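Local coordinates for putative O-acetylhomoserine (Thiol)-lyase (Campylobacter jejuni, PDB 4OC9), which probably uses pyridoxal 5'-phosphate to transfer the aminocarboxypropyl group of O-acetylhomoserine to a sulfur nucleophile in the making of sulfur amino acids, at residues H12-F17 / L65-A70; D100-S105 / F123-R128; F188-F193 / K332-N337; S344-D349 / G396-T401. All blocks are in the same frame, centred on the assembly; numbering follows the deposited sequence.

Overall arrangement
The four contacts follow one another along the chain without interleaving. Interactions 1 and 3 each join a loop to a helix or its end, their nearest atoms about 5 Å apart, and both lean on helix 276-309, through R68 in the one and F188 and L189 in the other. Interaction 3 is buried and mainly apolar, while interaction 1 lies at the surface, where an arginine holds a backbone carbonyl. Interactions 2 and 4 are partly buried, use backbone pairing and belong to different sheets, the seven-stranded and the five-stranded; interaction 2 adds an amide-guanidinium stack, interaction 4 a glutamate gripped by two threonines.

Interaction 1: residues H12-F17 / L65-A70; sequences HGAYNF and LGQRLA
R68 reaches out from helix 60-73 to the carbonyl of G13 in the loop near the N-terminus. Its CG stands anti to the carbonyl carbon (chi1 -71°), and the chain runs extended from CG to NE and so brings NE to the loop. NE gives G13 O a nearly straight hydrogen bond (2.9 Å, 167° at the hydrogen). The oxygen lies in the guanidinium plane, although NE itself is tilted 33° from the carbonyl plane. NH2 adds a weak, bent bond to the same oxygen, G13 O, at 3.4 Å. CA of H12 lies over one face of the guanidinium, and Y15 CB comes obliquely to NH2 at 4.1 Å. The Y15 ring then turns away from the helix, and its OH is bonded to S22 O. A water accepts from G13 N at 3.2 Å, donates to Y15 O and accepts weakly from R68 NH2. Next to this, the A14 methyl points at the helix and meets Q67 CB at 3.5 Å; the Q67 chain bends beyond CG and carries its amide off to N71.

G13 has backbone angles that leave no room for a side chain beside the carbonyl oxygen of H12. The same loop reaches neighbouring chains: H12 NE2 bonds E409 of the second subunit, and F17 packs on N34 of the third. R68 meets a neutral carbonyl and a water across this contact, and the in-plane NE bond, with the weak NH2 bond to the same oxygen, would limit rotation of the guanidinium.

Interaction 2: residues D100-S105 / F123-R128; sequences DNVAYS and FGIEAR
N101 lays its side-chain amide on one face of the R128 guanidinium, the two planes 16° apart, with ND2 3.1 Å above the guanidinium plane and over its centre. ND2 and the guanidinium nitrogens are all donors, so the planes stack without hydrogen bonding. At the guanidinium edge, R128 NE makes a salt bridge with E126 OE2 at 3.0 Å, meeting it from above the carboxylate plane. D143 holds both stacked partners, N101 ND2 through OD1 and R128 NH1 by a salt bridge through OD2; NH1 also donates to V141 O, while N101 OD1 turns to T146. The Y104 ring has backbone of A127 and R128 at its edge, and its CE1 meets A127 CB at 3.6 Å.

These residues belong to the beta-alpha-beta unit of strand 101-105, helix 110-119 and strand 126-130, at the edge of the seven-stranded sheet. The strands run parallel: E126 N bonds D100 O, V102 N bonds E126 O, R128 N bonds V102 O and Y104 N bonds R128 O. V102, A127 and Y104 all touch I116 of helix 110-119, whereas N101 and E126 share the other face. There a water accepts from N101 ND2 and donates weakly to E126 OE1.

Interaction 3: residues F188-F193 / K332-N337; sequences FLLQPF and KYFDKN
L190 pushes a forked side chain against the end of helix 327-333. Chi1 (-179°) sets CG anti to the backbone N, and chi2 (60°) places CD1, which presses close to Y333 O at 3.2 Å and lies 3.8 Å from Y333 CB; the other methyl, CD2, meets F334 CZ at 4.1 Å. The F334 ring has its CD2 3.6 Å from L189 O and 4.0 Å from L189 CB; it thus lies against the L189 backbone carbonyl and CB and, at CZ, against L190 CD2. F334 also meets the ring of F330, the planes at about 40°. L189 packs further on I293 and S297 of helix 276-309, and the Y333 ring leads away to H195, edge-to-face, with its OH bonded to D163 and to E165 N.

The loop that carries L189 and L190 joins strands 177-181 and 199-203 of the seven-stranded sheet, ahead of K206, the predicted pyridoxal phosphate lysine. Across the contact, F334 is the first residue to leave the helix and opens a type I beta turn to N337. Along that turn the aliphatic part of K336 lies against the loop, CD 4.0 Å from F188 O. A water accepts from D335 N at 2.7 Å and sits close to both L189 O and Y333 O, bridging the two backbones. A second water joins Q191 OE1, at 3.0 Å, to the carboxylate of D335.

Interaction 4: residues S344-D349 / G396-T401; sequences SFEAKD and GITKAT
E346 and T401 form an antiparallel, non-hydrogen-bonded pair in the five-stranded sheet of the C-terminal part of the chain, between strand 342-346 and the start of strand 401-405. T398 to T401 make a type I beta turn, and T398 adds an ST turn, its OG1 accepting from A400 N at 3.0 Å.

The E346 carboxylate is gripped by both hydroxyls of this turn. Its chain bends at chi2 (-63°), and T398 meets it tip to tip: OG1 gives a hydrogen bond to E346 OE1 at 2.6 Å, on the syn lone pair. T401 OG1 donates to E346 OE2 at 2.5 Å, also on the syn side and slightly out of the carboxylate plane. T401 OG1 is itself fixed by T398 N, which donates to it at 2.9 Å. Two donors, one to each oxygen, would be expected to favour the charged form of the glutamate.

The backbones add their own links. T401 CA makes a CA-H...O contact to F345 O, and A347 N gives A400 O a straight bond (2.9 Å, 168°), approaching from above the carbonyl plane. Beyond it D349 is the N-cap of helix 350-359, with OD1 bonded to H352 N. The A400 methyl points toward segment 344-349, its CB 3.9 Å from D349 CA and 3.5 Å from A347 O.

Interaction 1: residues H12-F17 / L65-A70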
# COMPACT_ATOMS: atom_id res chain seq x y z
N HIS D 12 -15.03 13.08 -10.02
CA HIS D 12 -15.51 14.04 -9.04
C HIS D 12 -16.78 13.54 -8.40
O HIS D 12 -17.66 13.01 -9.08
CB HIS D 12 -15.87 15.34 -9.75
CG HIS D 12 -14.72 15.99 -10.44
ND1 HIS D 12 -13.90 16.90 -9.82
CD2 HIS D 12 -14.23 15.84 -11.69
CE1 HIS D 12 -12.99 17.32 -10.66
NE2 HIS D 12 -13.16 16.69 -11.81
N GLY D 13 -16.91 13.74 -7.10
CA GLY D 13 -18.10 13.30 -6.37
C GLY D 13 -17.82 12.39 -5.17
O GLY D 13 -16.76 11.76 -5.07
N ALA D 14 -18.78 12.37 -4.24
CA ALA D 14 -18.70 11.56 -3.04
C ALA D 14 -17.42 11.75 -2.21
O ALA D 14 -17.10 10.88 -1.42
CB ALA D 14 -18.87 10.10 -3.40
N TYR D 15 -16.73 12.87 -2.37
CA TYR D 15 -15.50 13.18 -1.63
C TYR D 15 -15.34 14.72 -1.58
O TYR D 15 -15.17 15.30 -2.64
CB TYR D 15 -14.27 12.51 -2.27
CG TYR D 15 -12.94 12.96 -1.66
CD1 TYR D 15 -12.57 12.57 -0.38
CD2 TYR D 15 -12.02 13.69 -2.42
CE1 TYR D 15 -11.37 12.98 0.18
CE2 TYR D 15 -10.81 14.09 -1.88
CZ TYR D 15 -10.47 13.73 -0.60
OH TYR D 15 -9.27 14.14 -0.06
N ASN D 16 -15.47 15.30 -0.37
CA ASN D 16 -15.40 16.74 0.07
C ASN D 16 -14.11 17.34 0.37
O ASN D 16 -14.09 18.54 0.47
CB ASN D 16 -16.09 16.85 1.46
CG ASN D 16 -16.23 18.25 1.98
OD1 ASN D 16 -15.85 18.57 3.16
ND2 ASN D 16 -16.73 19.08 1.14
N PHE D 17 -13.05 16.56 0.40
CA PHE D 17 -11.73 17.06 0.79
C PHE D 17 -11.83 17.22 2.30
O PHE D 17 -12.65 17.99 2.82
CB PHE D 17 -11.34 18.41 0.18
CG PHE D 17 -11.41 18.45 -1.31
CD1 PHE D 17 -10.48 17.78 -2.06
CD2 PHE D 17 -12.37 19.20 -1.96
CE1 PHE D 17 -10.55 17.79 -3.44
CE2 PHE D 17 -12.45 19.23 -3.34
CZ PHE D 17 -11.54 18.51 -4.08
N LEU D 65 -15.71 5.03 -3.20
CA LEU D 65 -15.79 4.07 -4.30
C LEU D 65 -17.23 3.63 -4.53
O LEU D 65 -17.73 3.62 -5.65
CB LEU D 65 -14.93 2.85 -4.00
CG LEU D 65 -14.91 1.72 -5.04
CD1 LEU D 65 -14.48 2.19 -6.44
CD2 LEU D 65 -14.01 0.61 -4.57
N GLY D 66 -17.89 3.27 -3.45
CA GLY D 66 -19.29 2.80 -3.53
C GLY D 66 -20.21 3.81 -4.14
O GLY D 66 -20.97 3.50 -5.09
N GLN D 67 -20.14 5.05 -3.66
CA GLN D 67 -21.01 6.09 -4.15
C GLN D 67 -20.70 6.46 -5.61
O GLN D 67 -21.61 6.67 -6.41
CB GLN D 67 -20.98 7.30 -3.22
CG GLN D 67 -22.09 8.29 -3.53
CD GLN D 67 -23.46 7.68 -3.30
OE1 GLN D 67 -23.77 7.17 -2.21
NE2 GLN D 67 -24.31 7.77 -4.32
N ARG D 68 -19.43 6.54 -5.95
CA ARG D 68 -19.09 6.85 -7.33
C ARG D 68 -19.55 5.75 -8.26
O ARG D 68 -20.03 6.04 -9.35
CB ARG D 68 -17.60 7.13 -7.56
CG ARG D 68 -17.12 8.44 -6.97
CD ARG D 68 -15.68 8.70 -7.34
NE ARG D 68 -15.19 9.92 -6.71
CZ ARG D 68 -13.93 10.32 -6.74
NH1 ARG D 68 -13.01 9.58 -7.33
NH2 ARG D 68 -13.57 11.43 -6.13
N LEU D 69 -19.36 4.50 -7.87
CA LEU D 69 -19.82 3.39 -8.73
C LEU D 69 -21.33 3.51 -8.93
O LEU D 69 -21.84 3.24 -10.02
CB LEU D 69 -19.47 2.03 -8.16
CG LEU D 69 -18.03 1.55 -8.25
CD1 LEU D 69 -17.78 0.40 -7.31
CD2 LEU D 69 -17.73 1.18 -9.68
N ALA D 70 -22.04 3.90 -7.87
CA ALA D 70 -23.48 4.08 -7.97
C ALA D 70 -23.81 5.26 -8.91
O ALA D 70 -24.74 5.19 -9.69
CB ALA D 70 -24.10 4.35 -6.59
O HOH W 1 -14.23 14.43 -5.59

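Interaction 2: residues D100-S105 / F123-R128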
# COMPACT_ATOMS: atom_id res chain seq x y z
N ASP D 100 -35.89 -21.14 -0.00
CA ASP D 100 -36.24 -20.35 -1.16
C ASP D 100 -35.45 -20.83 -2.39
O ASP D 100 -34.60 -21.72 -2.30
CB ASP D 100 -35.92 -18.87 -0.88
CG ASP D 100 -36.75 -18.28 0.26
OD1 ASP D 100 -37.83 -18.82 0.54
OD2 ASP D 100 -36.31 -17.24 0.85
N ASN D 101 -35.75 -20.24 -3.53
CA ASN D 101 -35.04 -20.58 -4.74
C ASN D 101 -34.71 -19.30 -5.50
O ASN D 101 -35.30 -18.23 -5.25
CB ASN D 101 -35.84 -21.57 -5.59
CG ASN D 101 -37.10 -20.99 -6.16
OD1 ASN D 101 -37.06 -20.29 -7.16
ND2 ASN D 101 -38.22 -21.43 -5.64
N VAL D 102 -33.75 -19.42 -6.40
CA VAL D 102 -33.33 -18.30 -7.22
C VAL D 102 -33.23 -18.80 -8.62
O VAL D 102 -32.81 -19.94 -8.85
CB VAL D 102 -31.97 -17.67 -6.80
CG1 VAL D 102 -32.04 -17.12 -5.37
CG2 VAL D 102 -30.83 -18.69 -6.89
N ALA D 103 -33.58 -17.93 -9.57
CA ALA D 103 -33.51 -18.25 -10.99
C ALA D 103 -32.21 -17.66 -11.55
O ALA D 103 -31.91 -16.48 -11.32
CB ALA D 103 -34.69 -17.67 -11.73
N TYR D 104 -31.47 -18.47 -12.31
CA TYR D 104 -30.22 -17.99 -12.85
C TYR D 104 -29.98 -18.39 -14.31
O TYR D 104 -30.35 -19.46 -14.76
CB TYR D 104 -29.06 -18.52 -12.00
CG TYR D 104 -28.79 -20.01 -12.13
CD1 TYR D 104 -29.58 -20.96 -11.50
CD2 TYR D 104 -27.69 -20.47 -12.85
CE1 TYR D 104 -29.32 -22.32 -11.62
CE2 TYR D 104 -27.41 -21.82 -12.95
CZ TYR D 104 -28.23 -22.74 -12.35
OH TYR D 104 -27.94 -24.06 -12.47
N SER D 105 -29.34 -17.51 -15.03
CA SER D 105 -29.01 -17.72 -16.43
C SER D 105 -28.03 -18.88 -16.63
O SER D 105 -27.10 -19.10 -15.83
CB SER D 105 -28.40 -16.42 -17.03
OG SER D 105 -27.93 -16.63 -18.34
N PHE D 123 -26.78 -24.08 2.07
CA PHE D 123 -27.52 -23.16 2.91
C PHE D 123 -29.05 -23.29 2.67
O PHE D 123 -29.81 -22.40 3.08
CB PHE D 123 -27.06 -21.71 2.71
CG PHE D 123 -25.55 -21.53 2.79
CD1 PHE D 123 -24.80 -22.15 3.77
CD2 PHE D 123 -24.94 -20.56 2.00
CE1 PHE D 123 -23.43 -21.94 3.85
CE2 PHE D 123 -23.56 -20.34 2.08
CZ PHE D 123 -22.80 -21.02 3.01
N GLY D 124 -29.45 -24.38 2.03
CA GLY D 124 -30.85 -24.64 1.76
C GLY D 124 -31.47 -23.72 0.73
O GLY D 124 -32.67 -23.45 0.78
N ILE D 125 -30.64 -23.24 -0.19
CA ILE D 125 -31.09 -22.34 -1.25
C ILE D 125 -31.01 -23.07 -2.58
O ILE D 125 -29.93 -23.44 -3.06
CB ILE D 125 -30.29 -21.03 -1.26
CG1 ILE D 125 -30.52 -20.29 0.06
CG2 ILE D 125 -30.72 -20.17 -2.43
CD1 ILE D 125 -29.69 -19.02 0.24
N GLU D 126 -32.19 -23.29 -3.15
CA GLU D 126 -32.33 -23.99 -4.41
C GLU D 126 -32.05 -23.10 -5.60
O GLU D 126 -32.43 -21.92 -5.61
CB GLU D 126 -33.78 -24.53 -4.52
CG GLU D 126 -34.09 -25.28 -5.81
CD GLU D 126 -35.55 -25.74 -5.93
OE1 GLU D 126 -36.29 -25.67 -4.92
OE2 GLU D 126 -35.96 -26.18 -7.05
N ALA D 127 -31.41 -23.67 -6.61
CA ALA D 127 -31.09 -22.93 -7.83
C ALA D 127 -31.85 -23.53 -9.02
O ALA D 127 -31.90 -24.74 -9.18
CB ALA D 127 -29.61 -22.95 -8.10
N ARG D 128 -32.43 -22.65 -9.84
CA ARG D 128 -33.19 -23.05 -11.03
C ARG D 128 -32.70 -22.31 -12.27
O ARG D 128 -32.95 -21.13 -12.43
CB ARG D 128 -34.69 -22.77 -10.84
CG ARG D 128 -35.31 -23.53 -9.67
CD ARG D 128 -36.78 -23.19 -9.51
NE ARG D 128 -37.35 -23.86 -8.34
CZ ARG D 128 -38.61 -23.68 -7.92
NH1 ARG D 128 -39.43 -22.86 -8.58
NH2 ARG D 128 -39.03 -24.32 -6.85
O HOH W 2 -37.81 -23.16 -3.15

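Interaction 3: residues F188-F193 / K332-N337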
# COMPACT_ATOMS: atom_id res chain seq x y z
N PHE D 188 -19.77 2.02 -18.41
CA PHE D 188 -19.57 2.94 -19.53
C PHE D 188 -20.07 2.45 -20.86
O PHE D 188 -20.18 3.25 -21.78
CB PHE D 188 -18.12 3.39 -19.64
CG PHE D 188 -17.68 4.19 -18.47
CD1 PHE D 188 -17.84 5.55 -18.48
CD2 PHE D 188 -17.13 3.57 -17.35
CE1 PHE D 188 -17.46 6.29 -17.39
CE2 PHE D 188 -16.73 4.30 -16.26
CZ PHE D 188 -16.89 5.67 -16.28
N LEU D 189 -20.36 1.17 -21.00
CA LEU D 189 -20.88 0.69 -22.27
C LEU D 189 -22.33 0.30 -22.17
O LEU D 189 -23.03 0.26 -23.16
CB LEU D 189 -20.06 -0.50 -22.77
CG LEU D 189 -18.55 -0.17 -22.91
CD1 LEU D 189 -17.80 -1.37 -23.47
CD2 LEU D 189 -18.35 1.03 -23.82
N LEU D 190 -22.80 0.05 -20.95
CA LEU D 190 -24.15 -0.35 -20.72
C LEU D 190 -24.64 0.02 -19.33
O LEU D 190 -23.92 -0.17 -18.34
CB LEU D 190 -24.24 -1.87 -20.91
CG LEU D 190 -25.62 -2.48 -20.72
CD1 LEU D 190 -26.58 -1.89 -21.74
CD2 LEU D 190 -25.54 -3.97 -20.94
N GLN D 191 -25.87 0.50 -19.24
CA GLN D 191 -26.45 0.91 -17.96
C GLN D 191 -27.69 0.10 -17.65
O GLN D 191 -28.79 0.52 -17.93
CB GLN D 191 -26.82 2.39 -18.01
CG GLN D 191 -25.73 3.37 -18.45
CD GLN D 191 -25.45 3.40 -19.97
OE1 GLN D 191 -26.33 3.16 -20.82
NE2 GLN D 191 -24.20 3.75 -20.31
N PRO D 192 -27.53 -1.08 -17.06
CA PRO D 192 -28.71 -1.90 -16.79
C PRO D 192 -29.84 -1.20 -16.05
O PRO D 192 -31.02 -1.51 -16.30
CB PRO D 192 -28.16 -3.05 -15.97
CG PRO D 192 -26.74 -3.16 -16.41
CD PRO D 192 -26.29 -1.75 -16.65
N PHE D 193 -29.54 -0.26 -15.17
CA PHE D 193 -30.63 0.43 -14.47
C PHE D 193 -31.61 1.12 -15.41
O PHE D 193 -32.80 1.23 -15.11
CB PHE D 193 -30.18 1.41 -13.39
CG PHE D 193 -29.42 0.77 -12.28
CD1 PHE D 193 -29.93 -0.36 -11.66
CD2 PHE D 193 -28.33 1.41 -11.72
CE1 PHE D 193 -29.28 -0.93 -10.60
CE2 PHE D 193 -27.69 0.85 -10.62
CZ PHE D 193 -28.17 -0.32 -10.06
N LYS D 332 -29.02 -2.70 -29.97
CA LYS D 332 -30.13 -2.20 -29.17
C LYS D 332 -29.75 -1.63 -27.80
O LYS D 332 -30.24 -0.59 -27.40
CB LYS D 332 -31.16 -3.29 -28.96
CG LYS D 332 -32.38 -2.82 -28.21
CD LYS D 332 -33.37 -3.96 -27.98
CE LYS D 332 -34.58 -3.48 -27.19
NZ LYS D 332 -35.50 -4.59 -26.85
N TYR D 333 -28.87 -2.32 -27.11
CA TYR D 333 -28.46 -1.88 -25.77
C TYR D 333 -27.13 -1.13 -25.60
O TYR D 333 -26.95 -0.45 -24.59
CB TYR D 333 -28.46 -3.05 -24.84
CG TYR D 333 -29.82 -3.63 -24.61
CD1 TYR D 333 -30.69 -3.02 -23.72
CD2 TYR D 333 -30.21 -4.82 -25.20
CE1 TYR D 333 -31.95 -3.55 -23.49
CE2 TYR D 333 -31.45 -5.35 -24.96
CZ TYR D 333 -32.32 -4.71 -24.09
OH TYR D 333 -33.58 -5.26 -23.84
N PHE D 334 -26.21 -1.22 -26.56
CA PHE D 334 -24.89 -0.53 -26.44
C PHE D 334 -24.82 0.77 -27.26
O PHE D 334 -24.58 0.75 -28.46
CB PHE D 334 -23.79 -1.51 -26.84
CG PHE D 334 -23.61 -2.64 -25.88
CD1 PHE D 334 -24.53 -3.67 -25.81
CD2 PHE D 334 -22.48 -2.73 -25.11
CE1 PHE D 334 -24.36 -4.73 -24.95
CE2 PHE D 334 -22.29 -3.80 -24.25
CZ PHE D 334 -23.24 -4.80 -24.17
N ASP D 335 -25.06 1.90 -26.58
CA ASP D 335 -25.09 3.21 -27.23
C ASP D 335 -23.80 3.71 -27.90
O ASP D 335 -23.89 4.37 -28.94
CB ASP D 335 -25.64 4.27 -26.27
CG ASP D 335 -27.11 4.01 -25.88
OD1 ASP D 335 -27.76 3.10 -26.44
OD2 ASP D 335 -27.62 4.76 -25.01
N LYS D 336 -22.64 3.41 -27.31
CA LYS D 336 -21.35 3.85 -27.88
C LYS D 336 -20.65 2.93 -28.92
O LYS D 336 -19.51 3.13 -29.37
CB LYS D 336 -20.37 4.11 -26.74
CG LYS D 336 -20.63 5.39 -25.95
CD LYS D 336 -19.54 5.61 -24.92
CE LYS D 336 -19.57 6.97 -24.14
NZ LYS D 336 -20.88 7.46 -23.60
N ASN D 337 -21.38 1.92 -29.32
CA ASN D 337 -20.90 0.96 -30.30
C ASN D 337 -19.55 0.29 -29.98
O ASN D 337 -18.69 0.14 -30.84
CB ASN D 337 -20.89 1.54 -31.71
CG ASN D 337 -20.91 0.45 -32.76
OD1 ASN D 337 -21.68 -0.50 -32.67
ND2 ASN D 337 -20.09 0.61 -33.79
O HOH W 3 -25.30 2.05 -23.94
O HOH W 4 -28.36 3.62 -22.95

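Interaction 4: residues S344-D349 / G396-T401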
# COMPACT_ATOMS: atom_id res chain seq x y z
N SER D 344 -14.31 -14.91 -27.76
CA SER D 344 -13.88 -16.28 -27.79
C SER D 344 -13.90 -16.73 -29.23
O SER D 344 -14.46 -16.08 -30.09
CB SER D 344 -14.74 -17.21 -26.94
OG SER D 344 -16.02 -17.33 -27.47
N PHE D 345 -13.18 -17.80 -29.52
CA PHE D 345 -13.15 -18.33 -30.88
C PHE D 345 -12.89 -19.83 -30.84
O PHE D 345 -12.39 -20.36 -29.85
CB PHE D 345 -12.11 -17.62 -31.78
CG PHE D 345 -10.68 -17.84 -31.40
CD1 PHE D 345 -9.98 -18.92 -31.91
CD2 PHE D 345 -10.03 -16.99 -30.54
CE1 PHE D 345 -8.66 -19.12 -31.57
CE2 PHE D 345 -8.71 -17.19 -30.19
CZ PHE D 345 -8.02 -18.25 -30.71
N GLU D 346 -13.19 -20.47 -31.96
CA GLU D 346 -13.00 -21.89 -32.13
C GLU D 346 -11.76 -22.18 -32.95
O GLU D 346 -11.58 -21.65 -34.04
CB GLU D 346 -14.22 -22.52 -32.86
CG GLU D 346 -15.53 -22.34 -32.12
CD GLU D 346 -15.52 -23.03 -30.77
OE1 GLU D 346 -15.09 -24.21 -30.74
OE2 GLU D 346 -15.98 -22.43 -29.77
N ALA D 347 -10.88 -23.02 -32.41
CA ALA D 347 -9.67 -23.43 -33.11
C ALA D 347 -10.10 -24.63 -33.95
O ALA D 347 -11.26 -25.02 -33.91
CB ALA D 347 -8.61 -23.85 -32.13
N LYS D 348 -9.19 -25.20 -34.74
CA LYS D 348 -9.51 -26.36 -35.59
C LYS D 348 -10.01 -27.52 -34.74
O LYS D 348 -11.01 -28.14 -35.06
CB LYS D 348 -8.32 -26.79 -36.46
CG LYS D 348 -7.90 -25.71 -37.49
CD LYS D 348 -6.71 -26.07 -38.38
CE LYS D 348 -5.43 -26.29 -37.60
NZ LYS D 348 -4.25 -26.51 -38.48
N ASP D 349 -9.31 -27.75 -33.63
CA ASP D 349 -9.63 -28.81 -32.68
C ASP D 349 -8.86 -28.61 -31.37
O ASP D 349 -8.11 -27.63 -31.21
CB ASP D 349 -9.29 -30.16 -33.31
CG ASP D 349 -7.86 -30.24 -33.74
OD1 ASP D 349 -7.01 -29.47 -33.23
OD2 ASP D 349 -7.57 -31.09 -34.62
N GLY D 396 -22.53 -23.14 -24.58
CA GLY D 396 -21.88 -23.04 -25.88
C GLY D 396 -20.37 -23.07 -25.84
O GLY D 396 -19.77 -22.19 -26.38
N ILE D 397 -19.75 -24.06 -25.19
CA ILE D 397 -18.29 -24.16 -25.13
C ILE D 397 -17.88 -25.53 -25.68
O ILE D 397 -18.60 -26.47 -25.52
CB ILE D 397 -17.76 -24.06 -23.70
CG1 ILE D 397 -18.15 -22.71 -23.07
CG2 ILE D 397 -16.24 -24.25 -23.67
CD1 ILE D 397 -17.83 -22.57 -21.58
N THR D 398 -16.73 -25.63 -26.34
CA THR D 398 -16.27 -26.89 -26.89
C THR D 398 -14.82 -27.13 -26.51
O THR D 398 -14.18 -26.30 -25.91
CB THR D 398 -16.29 -26.90 -28.43
OG1 THR D 398 -15.23 -26.09 -28.94
CG2 THR D 398 -17.65 -26.45 -28.99
N LYS D 399 -14.28 -28.26 -26.91
CA LYS D 399 -12.88 -28.57 -26.65
C LYS D 399 -11.92 -27.72 -27.49
O LYS D 399 -10.70 -27.69 -27.23
CB LYS D 399 -12.58 -30.07 -26.87
CG LYS D 399 -12.99 -31.02 -25.75
CD LYS D 399 -12.86 -32.52 -26.01
CE LYS D 399 -11.50 -33.02 -26.48
NZ LYS D 399 -10.42 -33.10 -25.46
N ALA D 400 -12.45 -27.08 -28.53
CA ALA D 400 -11.64 -26.24 -29.42
C ALA D 400 -11.75 -24.77 -29.05
O ALA D 400 -11.06 -23.93 -29.62
CB ALA D 400 -12.09 -26.47 -30.86
N THR D 401 -12.61 -24.46 -28.08
CA THR D 401 -12.83 -23.07 -27.66
C THR D 401 -11.72 -22.39 -26.90
O THR D 401 -11.16 -22.95 -25.95
CB THR D 401 -14.09 -22.97 -26.81
OG1 THR D 401 -15.23 -23.45 -27.56
CG2 THR D 401 -14.33 -21.53 -26.43